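Local coordinates for protein inositol 2-dehydrogenase/D-chiro-inositol 3-dehydrogenase (Lactobacillus casei, PDB 4MIY) that oxidises myo-inositol and D-chiro-inositol to their keto derivatives, using NAD as the hydride acceptor, at residues A[125-137]-A[174-186]. Numbering follows the deposited sequence.
Sequences FMRRYDQGIRALK and LIHEIDEMHWLLD. With NAD (nicotinamide-adenine-dinucleotide), chain E.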
# COMPACT_ATOMS: atom_id res chain seq x y z
N PHE A 125 -29.58 -5.07 7.44
CA PHE A 125 -28.53 -4.24 6.89
C PHE A 125 -27.16 -4.60 7.49
O PHE A 125 -26.74 -4.03 8.44
CB PHE A 125 -28.83 -2.75 7.10
CG PHE A 125 -30.02 -2.25 6.33
CD1 PHE A 125 -30.03 -2.27 4.98
CD2 PHE A 125 -31.10 -1.74 6.97
CE1 PHE A 125 -31.11 -1.82 4.27
CE2 PHE A 125 -32.19 -1.29 6.27
CZ PHE A 125 -32.18 -1.34 4.92
N MET A 126 -26.47 -5.52 6.86
CA MET A 126 -25.25 -6.08 7.42
C MET A 126 -24.00 -5.22 7.38
O MET A 126 -23.08 -5.53 8.04
CB MET A 126 -24.95 -7.44 6.78
CG MET A 126 -24.22 -7.37 5.44
SD MET A 126 -25.27 -6.68 4.14
CE MET A 126 -24.16 -6.72 2.72
N ARG A 127 -24.00 -4.18 6.57
CA ARG A 127 -22.80 -3.37 6.44
C ARG A 127 -22.32 -2.84 7.75
O ARG A 127 -21.17 -2.66 7.94
CB ARG A 127 -23.03 -2.20 5.51
CG ARG A 127 -23.29 -2.57 4.08
CD ARG A 127 -22.01 -2.77 3.33
NE ARG A 127 -22.16 -2.77 1.88
CZ ARG A 127 -22.06 -1.71 1.11
NH1 ARG A 127 -21.78 -0.54 1.61
NH2 ARG A 127 -22.22 -1.83 -0.18
N ARG A 128 -23.24 -2.59 8.66
CA ARG A 128 -22.92 -1.99 9.92
C ARG A 128 -22.08 -2.94 10.75
O ARG A 128 -21.43 -2.52 11.66
CB ARG A 128 -24.19 -1.62 10.69
CG ARG A 128 -25.04 -0.59 10.04
CD ARG A 128 -26.09 -0.09 11.01
NE ARG A 128 -27.14 0.70 10.38
CZ ARG A 128 -27.98 1.47 11.04
NH1 ARG A 128 -27.91 1.57 12.34
NH2 ARG A 128 -28.89 2.14 10.39
N TYR A 129 -22.08 -4.20 10.37
CA TYR A 129 -21.38 -5.23 11.12
C TYR A 129 -20.03 -5.62 10.52
O TYR A 129 -19.30 -6.38 11.08
CB TYR A 129 -22.27 -6.45 11.25
CG TYR A 129 -23.50 -6.24 12.12
CD1 TYR A 129 -23.45 -6.42 13.46
CD2 TYR A 129 -24.68 -5.85 11.58
CE1 TYR A 129 -24.53 -6.21 14.24
CE2 TYR A 129 -25.78 -5.66 12.34
CZ TYR A 129 -25.71 -5.84 13.67
OH TYR A 129 -26.80 -5.67 14.47
N ASP A 130 -19.75 -5.09 9.36
CA ASP A 130 -18.49 -5.36 8.73
C ASP A 130 -17.37 -4.72 9.53
O ASP A 130 -17.44 -3.60 9.89
CB ASP A 130 -18.49 -4.83 7.32
CG ASP A 130 -17.17 -5.03 6.62
OD1 ASP A 130 -16.91 -6.16 6.24
OD2 ASP A 130 -16.43 -4.06 6.49
N GLN A 131 -16.35 -5.51 9.80
CA GLN A 131 -15.28 -5.06 10.67
C GLN A 131 -14.60 -3.79 10.22
O GLN A 131 -14.33 -2.94 11.02
CB GLN A 131 -14.28 -6.19 10.92
CG GLN A 131 -14.88 -7.24 11.81
CD GLN A 131 -13.98 -8.39 12.18
OE1 GLN A 131 -12.78 -8.27 12.18
NE2 GLN A 131 -14.58 -9.48 12.57
N GLY A 132 -14.34 -3.68 8.94
CA GLY A 132 -13.69 -2.50 8.42
C GLY A 132 -14.51 -1.24 8.45
O GLY A 132 -14.06 -0.21 8.81
N ILE A 133 -15.77 -1.36 8.07
CA ILE A 133 -16.65 -0.23 8.07
C ILE A 133 -16.88 0.23 9.50
O ILE A 133 -16.86 1.38 9.77
CB ILE A 133 -17.96 -0.58 7.34
CG1 ILE A 133 -17.68 -0.76 5.86
CG2 ILE A 133 -18.97 0.49 7.54
CD1 ILE A 133 -18.81 -1.36 5.08
N ARG A 134 -17.03 -0.72 10.40
CA ARG A 134 -17.22 -0.41 11.80
C ARG A 134 -16.00 0.29 12.38
O ARG A 134 -16.12 1.24 13.12
CB ARG A 134 -17.53 -1.70 12.57
CG ARG A 134 -18.30 -1.49 13.82
CD ARG A 134 -18.87 -2.79 14.48
NE ARG A 134 -20.28 -3.02 14.16
CZ ARG A 134 -21.32 -2.24 14.52
NH1 ARG A 134 -21.14 -1.14 15.24
NH2 ARG A 134 -22.52 -2.56 14.15
N ALA A 135 -14.83 -0.16 12.00
CA ALA A 135 -13.61 0.43 12.52
C ALA A 135 -13.40 1.85 12.01
O ALA A 135 -12.93 2.67 12.71
CB ALA A 135 -12.41 -0.43 12.20
N LEU A 136 -13.80 2.10 10.79
CA LEU A 136 -13.73 3.44 10.29
C LEU A 136 -14.69 4.38 11.03
O LEU A 136 -14.33 5.44 11.39
CB LEU A 136 -13.95 3.46 8.77
CG LEU A 136 -13.76 4.78 8.04
CD1 LEU A 136 -13.38 4.53 6.64
CD2 LEU A 136 -14.98 5.65 8.06
N LYS A 137 -15.93 3.95 11.21
CA LYS A 137 -16.90 4.73 11.97
C LYS A 137 -16.39 5.07 13.35
O LYS A 137 -16.48 6.16 13.78
CB LYS A 137 -18.24 4.03 12.06
CG LYS A 137 -19.17 4.79 13.00
CD LYS A 137 -20.48 4.20 13.17
CE LYS A 137 -21.37 5.03 14.13
NZ LYS A 137 -21.18 6.48 14.12
N LEU A 174 -27.62 0.24 -4.02
CA LEU A 174 -27.40 1.45 -3.25
C LEU A 174 -28.04 1.43 -1.85
O LEU A 174 -27.67 2.17 -1.01
CB LEU A 174 -27.88 2.69 -4.04
CG LEU A 174 -27.61 4.07 -3.47
CD1 LEU A 174 -26.12 4.41 -3.39
CD2 LEU A 174 -28.33 5.12 -4.29
N ILE A 175 -28.99 0.57 -1.68
CA ILE A 175 -29.71 0.48 -0.43
C ILE A 175 -28.77 0.30 0.75
O ILE A 175 -29.03 0.76 1.81
CB ILE A 175 -30.79 -0.63 -0.48
CG1 ILE A 175 -31.80 -0.49 0.67
CG2 ILE A 175 -30.18 -1.99 -0.53
CD1 ILE A 175 -32.62 0.66 0.55
N HIS A 176 -27.66 -0.37 0.51
CA HIS A 176 -26.66 -0.61 1.52
C HIS A 176 -25.97 0.68 1.96
O HIS A 176 -25.80 0.92 3.11
CB HIS A 176 -25.66 -1.66 1.04
CG HIS A 176 -26.26 -3.01 0.94
ND1 HIS A 176 -26.60 -3.75 2.04
CD2 HIS A 176 -26.62 -3.75 -0.13
CE1 HIS A 176 -27.13 -4.89 1.66
NE2 HIS A 176 -27.14 -4.92 0.34
N GLU A 177 -25.64 1.51 1.00
CA GLU A 177 -25.10 2.81 1.30
C GLU A 177 -26.16 3.71 1.92
O GLU A 177 -25.88 4.50 2.76
CB GLU A 177 -24.53 3.46 0.04
CG GLU A 177 -23.17 2.94 -0.43
CD GLU A 177 -23.19 1.55 -1.05
OE1 GLU A 177 -24.20 1.15 -1.60
OE2 GLU A 177 -22.18 0.88 -0.93
N ILE A 178 -27.40 3.56 1.48
CA ILE A 178 -28.49 4.33 2.03
C ILE A 178 -28.66 4.09 3.52
O ILE A 178 -28.78 5.01 4.25
CB ILE A 178 -29.79 4.08 1.29
CG1 ILE A 178 -29.78 4.85 -0.03
CG2 ILE A 178 -30.94 4.51 2.12
CD1 ILE A 178 -30.81 4.36 -1.00
N ASP A 179 -28.59 2.85 3.95
CA ASP A 179 -28.62 2.59 5.36
C ASP A 179 -27.34 3.01 6.08
O ASP A 179 -27.38 3.51 7.18
CB ASP A 179 -28.89 1.15 5.66
CG ASP A 179 -28.76 0.85 7.14
OD1 ASP A 179 -29.67 1.16 7.90
OD2 ASP A 179 -27.72 0.36 7.52
N GLU A 180 -26.22 2.83 5.43
CA GLU A 180 -24.91 3.02 6.05
C GLU A 180 -24.55 4.44 6.38
O GLU A 180 -24.04 4.71 7.40
CB GLU A 180 -23.85 2.46 5.09
CG GLU A 180 -22.47 2.40 5.58
CD GLU A 180 -21.53 1.86 4.54
OE1 GLU A 180 -21.64 0.72 4.17
OE2 GLU A 180 -20.67 2.63 4.11
N MET A 181 -24.84 5.37 5.49
CA MET A 181 -24.33 6.71 5.66
C MET A 181 -24.90 7.52 6.82
O MET A 181 -24.20 8.22 7.47
CB MET A 181 -24.42 7.51 4.36
CG MET A 181 -23.70 6.88 3.18
SD MET A 181 -21.96 6.60 3.51
CE MET A 181 -21.53 5.72 2.01
N HIS A 182 -26.20 7.44 7.02
CA HIS A 182 -26.80 8.14 8.11
C HIS A 182 -26.34 7.60 9.47
O HIS A 182 -26.14 8.36 10.37
CB HIS A 182 -28.33 8.25 7.96
CG HIS A 182 -29.09 6.99 8.18
ND1 HIS A 182 -29.51 6.58 9.42
CD2 HIS A 182 -29.58 6.09 7.31
CE1 HIS A 182 -30.15 5.44 9.30
NE2 HIS A 182 -30.22 5.12 8.03
N TRP A 183 -26.12 6.30 9.55
CA TRP A 183 -25.52 5.68 10.72
C TRP A 183 -24.07 6.09 10.92
O TRP A 183 -23.70 6.45 11.96
CB TRP A 183 -25.62 4.17 10.59
CG TRP A 183 -24.74 3.35 11.49
CD1 TRP A 183 -24.97 3.04 12.78
CD2 TRP A 183 -23.52 2.69 11.14
NE1 TRP A 183 -23.96 2.25 13.26
CE2 TRP A 183 -23.07 2.01 12.26
CE3 TRP A 183 -22.77 2.59 9.97
CZ2 TRP A 183 -21.92 1.28 12.26
CZ3 TRP A 183 -21.62 1.88 10.00
CH2 TRP A 183 -21.22 1.24 11.11
N LEU A 184 -23.30 6.05 9.85
CA LEU A 184 -21.91 6.45 9.89
C LEU A 184 -21.71 7.83 10.45
O LEU A 184 -20.86 8.06 11.24
CB LEU A 184 -21.33 6.43 8.48
CG LEU A 184 -19.87 6.91 8.29
CD1 LEU A 184 -18.87 6.00 8.95
CD2 LEU A 184 -19.54 7.05 6.87
N LEU A 185 -22.52 8.74 9.95
CA LEU A 185 -22.42 10.15 10.22
C LEU A 185 -23.28 10.63 11.39
O LEU A 185 -23.15 11.74 11.77
CB LEU A 185 -22.85 10.92 8.99
CG LEU A 185 -22.05 10.71 7.71
CD1 LEU A 185 -22.77 11.30 6.54
CD2 LEU A 185 -20.72 11.35 7.88
N ASP A 186 -24.12 9.76 11.91
CA ASP A 186 -25.11 10.15 12.92
C ASP A 186 -25.88 11.41 12.51
O ASP A 186 -25.94 12.35 13.23
CB ASP A 186 -24.45 10.30 14.28
CG ASP A 186 -25.46 10.39 15.39
OD1 ASP A 186 -26.61 10.02 15.14
OD2 ASP A 186 -25.10 10.86 16.46
PA NAD E . -35.01 -16.07 -3.62
O1A NAD E . -35.95 -15.76 -4.68
O2A NAD E . -34.01 -17.02 -3.78
O5B NAD E . -35.75 -16.72 -2.38
C5B NAD E . -36.91 -16.25 -1.83
C4B NAD E . -37.76 -17.43 -1.34
O4B NAD E . -38.94 -16.88 -0.83
C3B NAD E . -38.29 -18.34 -2.45
O3B NAD E . -38.07 -19.65 -2.12
C2B NAD E . -39.75 -18.01 -2.56
O2B NAD E . -40.53 -19.11 -2.98
C1B NAD E . -40.09 -17.66 -1.16
N9A NAD E . -41.26 -16.81 -1.00
C8A NAD E . -41.65 -15.82 -1.74
N7A NAD E . -42.72 -15.21 -1.24
C5A NAD E . -43.02 -15.85 -0.12
C6A NAD E . -44.04 -15.77 0.91
N6A NAD E . -44.98 -14.86 0.93
N1A NAD E . -43.93 -16.62 1.91
C2A NAD E . -43.04 -17.53 1.98
N3A NAD E . -42.11 -17.68 1.06
C4A NAD E . -42.06 -16.88 0.02
O3 NAD E . -34.51 -14.65 -3.14
PN NAD E . -33.31 -14.34 -2.07
O1N NAD E . -32.11 -13.97 -2.82
O2N NAD E . -33.07 -15.48 -1.26
O5D NAD E . -33.73 -13.05 -1.38
C5D NAD E . -34.65 -13.12 -0.32
C4D NAD E . -34.64 -11.85 0.48
O4D NAD E . -33.33 -11.71 1.01
C3D NAD E . -34.93 -10.66 -0.37
O3D NAD E . -35.65 -9.75 0.41
C2D NAD E . -33.52 -10.17 -0.66
O2D NAD E . -33.61 -8.82 -0.90
C1D NAD E . -32.82 -10.46 0.64
N1N NAD E . -31.37 -10.51 0.49
C2N NAD E . -30.60 -9.71 1.22
C3N NAD E . -29.22 -9.67 1.10
C7N NAD E . -28.39 -8.75 1.96
O7N NAD E . -28.78 -8.34 3.01
N7N NAD E . -27.23 -8.49 1.52
C4N NAD E . -28.63 -10.55 0.21
C5N NAD E . -29.46 -11.37 -0.52
C6N NAD E . -30.82 -11.32 -0.36
O HOH W 1 -26.38 -3.16 4.88
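Trp-183 is sandwiched between Arg-128, which covers one face of the indole, and Lys-137, which covers the opposite face. On the first, CD of Arg-128 stands 3.6 Å from the centroid of the five-membered ring and the guanidinium lies nearly flat on the indole. On the other, Lys-137 CD sits 3.6 Å from the centroid of the six-membered ring; the lysine chain runs straight as far as CE, and NZ, salt-bridged to Asp-141, makes only weak bonds to the carbonyls of Trp-183 and Leu-184. Ile-133 CG2 meets the indole edge at CZ3.

The Arg-128 guanidinium is also held side-on by Asp-179: NE meets OD2 at 2.9 Å and 168°, while NH2 meets OD1, each oxygen on its syn side, the NH2 bond more tilted out of plane than the NE bond. This pair, with Asp-306 as a further partner of NH2 and Trp-183 against one face, would hold the guanidinium plane in place. Asp-179 in turn stacks on Phe-125, carboxylate and ring 9° apart, with its CB 3.7 Å from the ring centroid.

Arg-127, bent at chi2 (-84°), turns its guanidinium over His-176 CB. Its NH1 and NH2 converge on Glu-177 OE2 from one face of that carboxylate, and NH1 also reaches Glu-180 OE1 at 2.9 Å, giving a buried salt-bridge network. Glu-177 OE1 is hydrogen-bonded to His-155 ND1 of strand 148-156.

A water links Arg-127 N to His-176 ND1, and His-176 CE1 lies 3.6 Å from both Met-126 SD and NAD N7N. The contact thus joins the segment following the last Rossmann strand to helix 168-185 of the C-terminal alpha/beta domain, beside the nicotinamide pocket of a Gfo/Idh/MocA dehydrogenase.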